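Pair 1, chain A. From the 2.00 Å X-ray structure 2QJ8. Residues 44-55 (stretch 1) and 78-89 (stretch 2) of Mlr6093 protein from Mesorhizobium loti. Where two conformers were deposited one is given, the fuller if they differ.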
# COMPACT_ATOMS: atom_id res chain seq x y z
N GLU A 44 26.68 18.27 25.76
CA GLU A 44 27.36 18.77 24.57
C GLU A 44 27.51 17.68 23.53
O GLU A 44 27.72 16.53 23.87
CB GLU A 44 28.72 19.38 24.94
CG GLU A 44 28.61 20.61 25.82
N GLY A 45 27.44 18.07 22.27
CA GLY A 45 27.52 17.15 21.15
C GLY A 45 26.57 17.59 20.06
O GLY A 45 25.96 18.64 20.16
N PRO A 46 26.43 16.77 19.01
CA PRO A 46 25.58 17.04 17.85
C PRO A 46 24.09 17.22 18.16
O PRO A 46 23.60 16.66 19.14
CB PRO A 46 25.79 15.80 16.99
CG PRO A 46 27.11 15.29 17.42
CD PRO A 46 27.13 15.48 18.85
N SER A 47 23.40 18.00 17.33
CA SER A 47 21.97 18.24 17.49
C SER A 47 21.26 17.68 16.26
O SER A 47 21.70 17.89 15.13
CB SER A 47 21.68 19.72 17.62
OG SER A 47 22.22 20.39 16.51
N LEU A 48 20.14 17.01 16.48
CA LEU A 48 19.39 16.32 15.44
C LEU A 48 17.90 16.34 15.67
O LEU A 48 17.45 16.11 16.79
CB LEU A 48 19.83 14.84 15.42
CG LEU A 48 19.13 13.91 14.41
CD1 LEU A 48 19.49 14.30 12.97
CD2 LEU A 48 19.42 12.44 14.69
N LEU A 49 17.14 16.62 14.62
CA LEU A 49 15.70 16.47 14.63
C LEU A 49 15.38 15.30 13.72
O LEU A 49 15.88 15.26 12.60
CB LEU A 49 14.99 17.70 14.07
CG LEU A 49 13.47 17.61 13.85
CD1 LEU A 49 12.68 17.36 15.17
CD2 LEU A 49 13.05 18.90 13.18
N ILE A 50 14.53 14.40 14.18
CA ILE A 50 13.99 13.31 13.39
C ILE A 50 12.48 13.46 13.26
O ILE A 50 11.75 13.50 14.26
CB ILE A 50 14.29 11.91 14.02
CG1 ILE A 50 15.76 11.82 14.42
CG2 ILE A 50 13.87 10.78 13.05
CD1 ILE A 50 16.18 10.45 14.81
N THR A 51 12.00 13.52 12.02
CA THR A 51 10.60 13.70 11.72
C THR A 51 10.01 12.48 10.96
O THR A 51 10.69 11.86 10.15
CB THR A 51 10.33 14.98 10.90
OG1 THR A 51 11.05 14.96 9.66
CG2 THR A 51 10.69 16.24 11.66
N GLY A 52 8.76 12.14 11.28
CA GLY A 52 7.97 11.14 10.54
C GLY A 52 6.60 11.70 10.25
O GLY A 52 6.23 12.74 10.78
N GLY A 53 5.84 11.01 9.41
CA GLY A 53 4.44 11.35 9.23
C GLY A 53 4.07 12.65 8.57
O GLY A 53 3.05 13.21 8.89
N ASN A 54 4.93 13.14 7.68
CA ASN A 54 4.56 14.31 6.86
C ASN A 54 3.36 13.94 5.99
O ASN A 54 2.55 14.80 5.68
CB ASN A 54 5.71 14.76 5.95
CG ASN A 54 5.28 15.90 5.03
OD1 ASN A 54 5.16 17.03 5.47
ND2 ASN A 54 5.06 15.62 3.74
N HIS A 55 3.30 12.67 5.56
CA HIS A 55 2.17 12.16 4.78
C HIS A 55 1.44 11.12 5.59
O HIS A 55 2.04 10.40 6.34
CB HIS A 55 2.63 11.59 3.46
CG HIS A 55 3.27 12.61 2.57
ND1 HIS A 55 2.57 13.65 1.99
CD2 HIS A 55 4.55 12.72 2.12
CE1 HIS A 55 3.41 14.38 1.26
NE2 HIS A 55 4.60 13.82 1.31
N CYS A 78 25.64 11.36 23.62
CA CYS A 78 25.85 12.79 23.81
C CYS A 78 24.88 13.59 22.95
O CYS A 78 24.04 13.00 22.25
CB CYS A 78 27.30 13.14 23.43
SG CYS A 78 27.69 12.93 21.68
N GLY A 79 24.99 14.91 23.05
CA GLY A 79 24.20 15.83 22.24
C GLY A 79 22.72 15.87 22.55
O GLY A 79 22.30 15.48 23.64
N ARG A 80 21.93 16.32 21.58
CA ARG A 80 20.50 16.40 21.73
C ARG A 80 19.79 15.86 20.47
O ARG A 80 20.10 16.27 19.37
CB ARG A 80 20.06 17.84 22.02
CG ARG A 80 18.56 17.94 22.47
CD ARG A 80 18.07 19.39 22.42
NE ARG A 80 18.62 20.16 23.52
CZ ARG A 80 18.78 21.49 23.56
NH1 ARG A 80 18.52 22.28 22.52
NH2 ARG A 80 19.28 22.02 24.68
N ILE A 81 18.84 14.95 20.68
CA ILE A 81 18.01 14.37 19.62
C ILE A 81 16.56 14.66 19.95
O ILE A 81 16.08 14.31 21.03
CB ILE A 81 18.21 12.84 19.46
CG1 ILE A 81 19.66 12.55 19.11
CG2 ILE A 81 17.24 12.32 18.34
CD1 ILE A 81 20.05 11.06 19.08
N ILE A 82 15.89 15.35 19.03
CA ILE A 82 14.48 15.65 19.17
C ILE A 82 13.76 14.77 18.14
O ILE A 82 14.24 14.62 17.03
CB ILE A 82 14.16 17.18 18.89
CG1 ILE A 82 14.96 18.12 19.82
CG2 ILE A 82 12.70 17.43 19.05
CD1 ILE A 82 14.85 19.65 19.42
N ILE A 83 12.63 14.17 18.52
CA ILE A 83 11.84 13.31 17.60
C ILE A 83 10.37 13.66 17.64
O ILE A 83 9.80 13.79 18.73
CB ILE A 83 11.98 11.78 17.92
CG1 ILE A 83 13.45 11.33 17.92
CG2 ILE A 83 11.20 10.93 16.88
CD1 ILE A 83 13.72 9.86 18.41
N VAL A 84 9.79 13.86 16.44
CA VAL A 84 8.34 14.11 16.26
C VAL A 84 7.86 12.99 15.31
O VAL A 84 7.97 13.11 14.09
CB VAL A 84 8.02 15.56 15.80
CG1 VAL A 84 8.91 16.01 14.67
CG2 VAL A 84 6.53 15.71 15.45
N PRO A 85 7.35 11.85 15.88
CA PRO A 85 6.99 10.72 15.01
C PRO A 85 5.94 10.94 13.96
O PRO A 85 6.07 10.33 12.91
CB PRO A 85 6.61 9.58 16.01
CG PRO A 85 7.33 9.97 17.26
CD PRO A 85 7.11 11.47 17.28
N GLU A 86 4.97 11.84 14.20
CA GLU A 86 3.92 12.18 13.24
C GLU A 86 3.74 13.68 13.22
O GLU A 86 3.00 14.23 14.05
CB GLU A 86 2.56 11.55 13.60
CG GLU A 86 2.50 10.04 13.68
CD GLU A 86 2.74 9.48 15.06
OE1 GLU A 86 2.09 9.94 16.04
OE2 GLU A 86 3.54 8.52 15.17
N ILE A 87 4.40 14.36 12.29
CA ILE A 87 4.24 15.80 12.15
C ILE A 87 2.88 16.18 11.54
O ILE A 87 2.46 17.33 11.70
CB ILE A 87 5.41 16.52 11.38
CG1 ILE A 87 5.49 16.11 9.89
CG2 ILE A 87 6.70 16.35 12.12
CD1 ILE A 87 6.61 16.80 9.04
N ASN A 88 2.19 15.26 10.86
CA ASN A 88 0.88 15.56 10.24
C ASN A 88 -0.19 14.58 10.75
O ASN A 88 -0.66 13.72 9.98
CB ASN A 88 1.00 15.55 8.71
CG ASN A 88 -0.18 16.22 8.01
OD1 ASN A 88 -1.24 16.43 8.59
ND2 ASN A 88 -0.02 16.51 6.73
N PRO A 89 -0.58 14.68 12.04
CA PRO A 89 -1.60 13.77 12.60
C PRO A 89 -2.92 13.78 11.90
O PRO A 89 -3.57 12.77 11.85
CB PRO A 89 -1.75 14.25 14.06
CG PRO A 89 -1.20 15.60 14.10
CD PRO A 89 -0.11 15.64 13.06
O HOH W 1 1.51 16.37 3.82

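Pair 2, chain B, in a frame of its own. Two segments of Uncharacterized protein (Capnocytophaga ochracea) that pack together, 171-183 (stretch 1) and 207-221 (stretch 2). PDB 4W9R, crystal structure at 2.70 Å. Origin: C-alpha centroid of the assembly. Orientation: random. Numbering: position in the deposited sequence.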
# COMPACT_ATOMS: atom_id res chain seq x y z
N LEU B 171 16.44 -0.00 -17.57
CA LEU B 171 16.33 0.86 -16.41
C LEU B 171 14.88 1.25 -16.17
O LEU B 171 14.25 1.89 -17.02
CB LEU B 171 17.19 2.11 -16.57
CG LEU B 171 17.01 3.16 -15.47
CD1 LEU B 171 17.33 2.57 -14.10
CD2 LEU B 171 17.86 4.39 -15.75
N PHE B 172 14.35 0.85 -15.02
CA PHE B 172 13.00 1.26 -14.63
C PHE B 172 13.09 2.39 -13.61
O PHE B 172 13.58 2.20 -12.50
CB PHE B 172 12.23 0.08 -14.04
CG PHE B 172 10.83 0.42 -13.63
CD1 PHE B 172 9.78 0.35 -14.53
CD2 PHE B 172 10.55 0.82 -12.33
CE1 PHE B 172 8.49 0.66 -14.16
CE2 PHE B 172 9.26 1.14 -11.94
CZ PHE B 172 8.23 1.06 -12.86
N TYR B 173 12.61 3.57 -14.00
CA TYR B 173 12.64 4.72 -13.11
C TYR B 173 11.23 5.19 -12.77
O TYR B 173 10.41 5.42 -13.66
CB TYR B 173 13.44 5.87 -13.72
CG TYR B 173 13.53 7.08 -12.83
CD1 TYR B 173 14.45 7.13 -11.78
CD2 TYR B 173 12.70 8.17 -13.01
CE1 TYR B 173 14.54 8.23 -10.96
CE2 TYR B 173 12.78 9.28 -12.19
CZ TYR B 173 13.70 9.31 -11.17
OH TYR B 173 13.78 10.41 -10.35
N TYR B 174 10.96 5.34 -11.47
CA TYR B 174 9.66 5.80 -11.00
C TYR B 174 9.82 6.92 -9.98
O TYR B 174 10.47 6.74 -8.95
CB TYR B 174 8.86 4.65 -10.40
CG TYR B 174 7.48 5.04 -9.91
CD1 TYR B 174 7.27 5.46 -8.61
CD2 TYR B 174 6.39 4.99 -10.76
CE1 TYR B 174 6.01 5.82 -8.16
CE2 TYR B 174 5.13 5.34 -10.33
CZ TYR B 174 4.94 5.76 -9.03
OH TYR B 174 3.69 6.11 -8.60
N MSE B 175 9.22 8.07 -10.27
CA MSE B 175 9.22 9.18 -9.33
C MSE B 175 7.81 9.65 -9.02
O MSE B 175 6.98 9.81 -9.92
CB MSE B 175 10.05 10.34 -9.87
CG MSE B 175 9.92 11.62 -9.06
SE MSE B 175 11.02 13.07 -9.76
CE MSE B 175 10.34 14.53 -8.66
N ALA B 176 7.52 9.85 -7.73
CA ALA B 176 6.21 10.32 -7.31
C ALA B 176 6.32 11.49 -6.34
O ALA B 176 7.26 11.56 -5.54
CB ALA B 176 5.43 9.18 -6.67
N THR B 177 5.37 12.41 -6.42
CA THR B 177 5.32 13.54 -5.50
C THR B 177 3.87 13.92 -5.18
O THR B 177 2.95 13.56 -5.92
CB THR B 177 6.07 14.76 -6.07
OG1 THR B 177 6.02 15.83 -5.12
CG2 THR B 177 5.44 15.22 -7.37
N ALA B 178 3.69 14.63 -4.07
CA ALA B 178 2.36 15.05 -3.63
C ALA B 178 2.43 16.49 -3.15
O ALA B 178 3.42 16.90 -2.55
CB ALA B 178 1.85 14.14 -2.53
N ASP B 179 1.40 17.28 -3.44
CA ASP B 179 1.43 18.71 -3.13
C ASP B 179 0.82 19.14 -1.79
O ASP B 179 1.00 20.28 -1.38
CB ASP B 179 0.73 19.49 -4.25
CG ASP B 179 -0.75 19.17 -4.36
OD1 ASP B 179 -1.13 18.02 -4.05
OD2 ASP B 179 -1.52 20.07 -4.75
N VAL B 180 0.13 18.25 -1.07
CA VAL B 180 -0.61 18.72 0.10
C VAL B 180 0.30 18.90 1.30
O VAL B 180 0.90 17.95 1.81
CB VAL B 180 -1.76 17.76 0.47
CG1 VAL B 180 -2.39 18.19 1.79
CG2 VAL B 180 -2.80 17.73 -0.63
N GLU B 181 0.39 20.15 1.74
CA GLU B 181 1.28 20.62 2.79
C GLU B 181 2.74 20.30 2.45
O GLU B 181 3.60 20.27 3.32
CB GLU B 181 0.91 20.00 4.14
CG GLU B 181 -0.49 20.33 4.64
CD GLU B 181 -0.55 21.65 5.39
OE1 GLU B 181 0.50 22.33 5.50
OE2 GLU B 181 -1.64 22.02 5.87
N ASN B 182 2.99 20.03 1.17
CA ASN B 182 4.34 19.84 0.64
C ASN B 182 4.94 21.01 -0.14
O ASN B 182 6.04 20.88 -0.67
CB ASN B 182 4.37 18.59 -0.22
CG ASN B 182 5.61 17.76 0.03
OD1 ASN B 182 6.23 17.86 1.09
ND2 ASN B 182 5.98 16.93 -0.94
N LYS B 183 4.21 22.12 -0.24
CA LYS B 183 4.36 23.06 -1.37
C LYS B 183 5.79 23.43 -1.75
O LYS B 183 6.14 23.44 -2.93
CB LYS B 183 3.58 24.34 -1.09
CG LYS B 183 3.56 25.29 -2.28
CD LYS B 183 2.73 26.53 -1.99
CE LYS B 183 2.62 27.41 -3.23
NZ LYS B 183 3.96 27.77 -3.77
N TYR B 207 10.42 5.07 -18.14
CA TYR B 207 10.32 6.22 -17.25
C TYR B 207 8.88 6.47 -16.80
O TYR B 207 7.97 6.54 -17.62
CB TYR B 207 10.87 7.47 -17.95
CG TYR B 207 10.81 8.73 -17.13
CD1 TYR B 207 9.67 9.52 -17.11
CD2 TYR B 207 11.90 9.16 -16.38
CE1 TYR B 207 9.60 10.68 -16.36
CE2 TYR B 207 11.85 10.32 -15.63
CZ TYR B 207 10.70 11.08 -15.63
OH TYR B 207 10.64 12.23 -14.89
N HIS B 208 8.69 6.63 -15.50
CA HIS B 208 7.38 6.94 -14.95
C HIS B 208 7.44 8.05 -13.91
O HIS B 208 8.16 7.93 -12.91
CB HIS B 208 6.74 5.69 -14.33
CG HIS B 208 6.42 4.62 -15.33
ND1 HIS B 208 5.35 4.70 -16.19
CD2 HIS B 208 7.03 3.44 -15.59
CE1 HIS B 208 5.32 3.62 -16.95
NE2 HIS B 208 6.33 2.84 -16.61
N PHE B 209 6.70 9.12 -14.14
CA PHE B 209 6.54 10.17 -13.14
C PHE B 209 5.07 10.39 -12.83
O PHE B 209 4.30 10.81 -13.69
CB PHE B 209 7.18 11.48 -13.61
CG PHE B 209 6.79 12.66 -12.76
CD1 PHE B 209 7.20 12.75 -11.44
CD2 PHE B 209 6.02 13.69 -13.29
CE1 PHE B 209 6.84 13.84 -10.66
CE2 PHE B 209 5.66 14.78 -12.52
CZ PHE B 209 6.08 14.85 -11.20
N VAL B 210 4.69 10.11 -11.59
CA VAL B 210 3.30 10.26 -11.17
C VAL B 210 3.15 11.41 -10.18
O VAL B 210 3.74 11.40 -9.10
CB VAL B 210 2.77 8.96 -10.53
CG1 VAL B 210 1.33 9.14 -10.10
CG2 VAL B 210 2.90 7.81 -11.51
N ASP B 211 2.36 12.40 -10.57
CA ASP B 211 2.09 13.54 -9.70
C ASP B 211 0.76 13.32 -8.98
O ASP B 211 -0.30 13.31 -9.60
CB ASP B 211 2.05 14.83 -10.52
CG ASP B 211 1.68 16.04 -9.68
OD1 ASP B 211 1.88 16.00 -8.45
OD2 ASP B 211 1.19 17.04 -10.25
N PHE B 212 0.83 13.17 -7.66
CA PHE B 212 -0.39 13.00 -6.88
C PHE B 212 -0.86 14.36 -6.41
O PHE B 212 -0.25 14.97 -5.54
CB PHE B 212 -0.16 12.08 -5.68
CG PHE B 212 0.19 10.66 -6.04
CD1 PHE B 212 1.50 10.29 -6.26
CD2 PHE B 212 -0.80 9.70 -6.15
CE1 PHE B 212 1.82 8.98 -6.59
CE2 PHE B 212 -0.49 8.39 -6.47
CZ PHE B 212 0.82 8.03 -6.69
N LYS B 213 -1.98 14.82 -6.97
CA LYS B 213 -2.46 16.15 -6.68
C LYS B 213 -3.68 16.07 -5.78
O LYS B 213 -4.61 15.30 -6.03
CB LYS B 213 -2.78 16.90 -7.97
CG LYS B 213 -2.97 18.40 -7.78
CD LYS B 213 -3.05 19.12 -9.12
CE LYS B 213 -1.78 18.93 -9.93
NZ LYS B 213 -1.83 19.63 -11.24
N GLY B 214 -3.68 16.86 -4.71
CA GLY B 214 -4.74 16.82 -3.72
C GLY B 214 -4.56 15.63 -2.79
O GLY B 214 -5.49 15.24 -2.09
N SER B 215 -3.36 15.07 -2.79
CA SER B 215 -3.06 13.92 -1.95
C SER B 215 -2.01 14.24 -0.90
O SER B 215 -1.05 14.97 -1.17
CB SER B 215 -2.58 12.74 -2.81
OG SER B 215 -2.20 11.65 -2.00
N SER B 216 -2.18 13.69 0.30
CA SER B 216 -1.18 13.82 1.35
C SER B 216 0.07 13.05 0.96
O SER B 216 0.00 12.05 0.23
CB SER B 216 -1.72 13.32 2.69
OG SER B 216 -2.69 14.21 3.21
N VAL B 217 1.22 13.51 1.45
CA VAL B 217 2.51 12.94 1.08
C VAL B 217 2.64 11.46 1.42
O VAL B 217 2.95 10.64 0.55
CB VAL B 217 3.66 13.70 1.77
CG1 VAL B 217 4.97 12.98 1.55
CG2 VAL B 217 3.73 15.12 1.24
N ASN B 218 2.39 11.12 2.68
CA ASN B 218 2.57 9.76 3.15
C ASN B 218 1.64 8.76 2.47
O ASN B 218 2.01 7.62 2.22
CB ASN B 218 2.38 9.70 4.67
CG ASN B 218 3.46 10.44 5.42
OD1 ASN B 218 4.62 10.46 4.99
ND2 ASN B 218 3.10 11.06 6.53
N ALA B 219 0.42 9.20 2.15
CA ALA B 219 -0.53 8.36 1.45
C ALA B 219 -0.10 8.16 -0.00
O ALA B 219 -0.33 7.11 -0.60
CB ALA B 219 -1.92 8.96 1.51
N ALA B 220 0.54 9.18 -0.57
CA ALA B 220 1.02 9.12 -1.94
C ALA B 220 2.20 8.17 -2.08
O ALA B 220 2.34 7.48 -3.09
CB ALA B 220 1.39 10.50 -2.44
N LYS B 221 3.05 8.13 -1.05
CA LYS B 221 4.22 7.26 -1.07
C LYS B 221 3.81 5.79 -1.07
O LYS B 221 4.43 4.97 -1.75
CB LYS B 221 5.13 7.56 0.12
CG LYS B 221 5.83 8.90 0.03
CD LYS B 221 6.99 9.00 1.01
CE LYS B 221 6.49 9.13 2.44
NZ LYS B 221 7.62 9.32 3.39
O HOH W 2 0.86 15.74 3.25

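Both pairs are built on two adjacent parallel strands whose axes approach to 4.7 Å, with N-to-C directions only 14° apart in pair 1 and 10° in pair 2. Fourteen central residues superpose with an RMSD of 1.0 Å. In a parallel ladder, one residue of the first strand both donates and accepts, reaching residues two apart on the second. Leu A48 does this in pair 1, its N bonding to Arg A80 O (3.0 Å) and its O receiving Ile A82 N (2.8 Å). The matching Met B175, a selenomethionine, repeats the pattern: its N lies 2.8 Å from His B208 O and its O 2.9 Å from Val B210 N. These bonds are made by main-chain atoms, so the same ladder can form with different side chains.

On the face bearing Leu A49, Ile A82 and Val A84, these three branched aliphatic residues pack together in pair 1. Leu A49 CD1 touches Ile A82 CG2 at 3.9 Å and Val A84 CG1 at 4.0 Å, so one long side chain spans two neighbours. Pair 2 places the small Ala B176 where Leu A49 stands and the large Phe B212 where Val A84 stands. The bulk thus changes strands: Ala B176 CB meets the edge of the phenylalanine ring at Phe B212 CE1, 3.6 Å away.

On the other face, Leu A48 matches Met B175 and Ile A81 matches Phe B209. Leu A48 CD2 lies 4.3 Å from Ile A81 CG2, whereas the flexible, unbranched Met B175 lies along its aromatic neighbour, its CG 3.8 Å from Phe B209 CD1. Further along, Ile A50 corresponds to Thr B177. Both are beta-branched, a shape that suits extended backbone; Ile A50 CD1 reaches Ile A81 CG2 at 4.1 Å, and Thr B177 CG2 reaches Phe B209 CE1 at 3.8 Å.

Towards the ends, the two pairs use different chemistry at matched positions. Gly A52 allows a close backbone approach, since an ideal CB would lie 2.4 Å from Pro A85 O, a clash. Its O accepts a bond from Ile A87 N at 2.9 Å. The matching Asp B179 instead uses its side chain, with OD1 accepting from Gly B214 N at 2.9 Å; the positive phi of Gly B214 favours glycine. At the start, Gly A79 likewise has positive phi, and an ideal CB would clash with Pro A46 O at 2.2 Å. Its match, Tyr B207, has ordinary strand angles and carries a ring whose CE2 packs 3.5 Å from Tyr B173 CD2, the planes nearly parallel but slid apart.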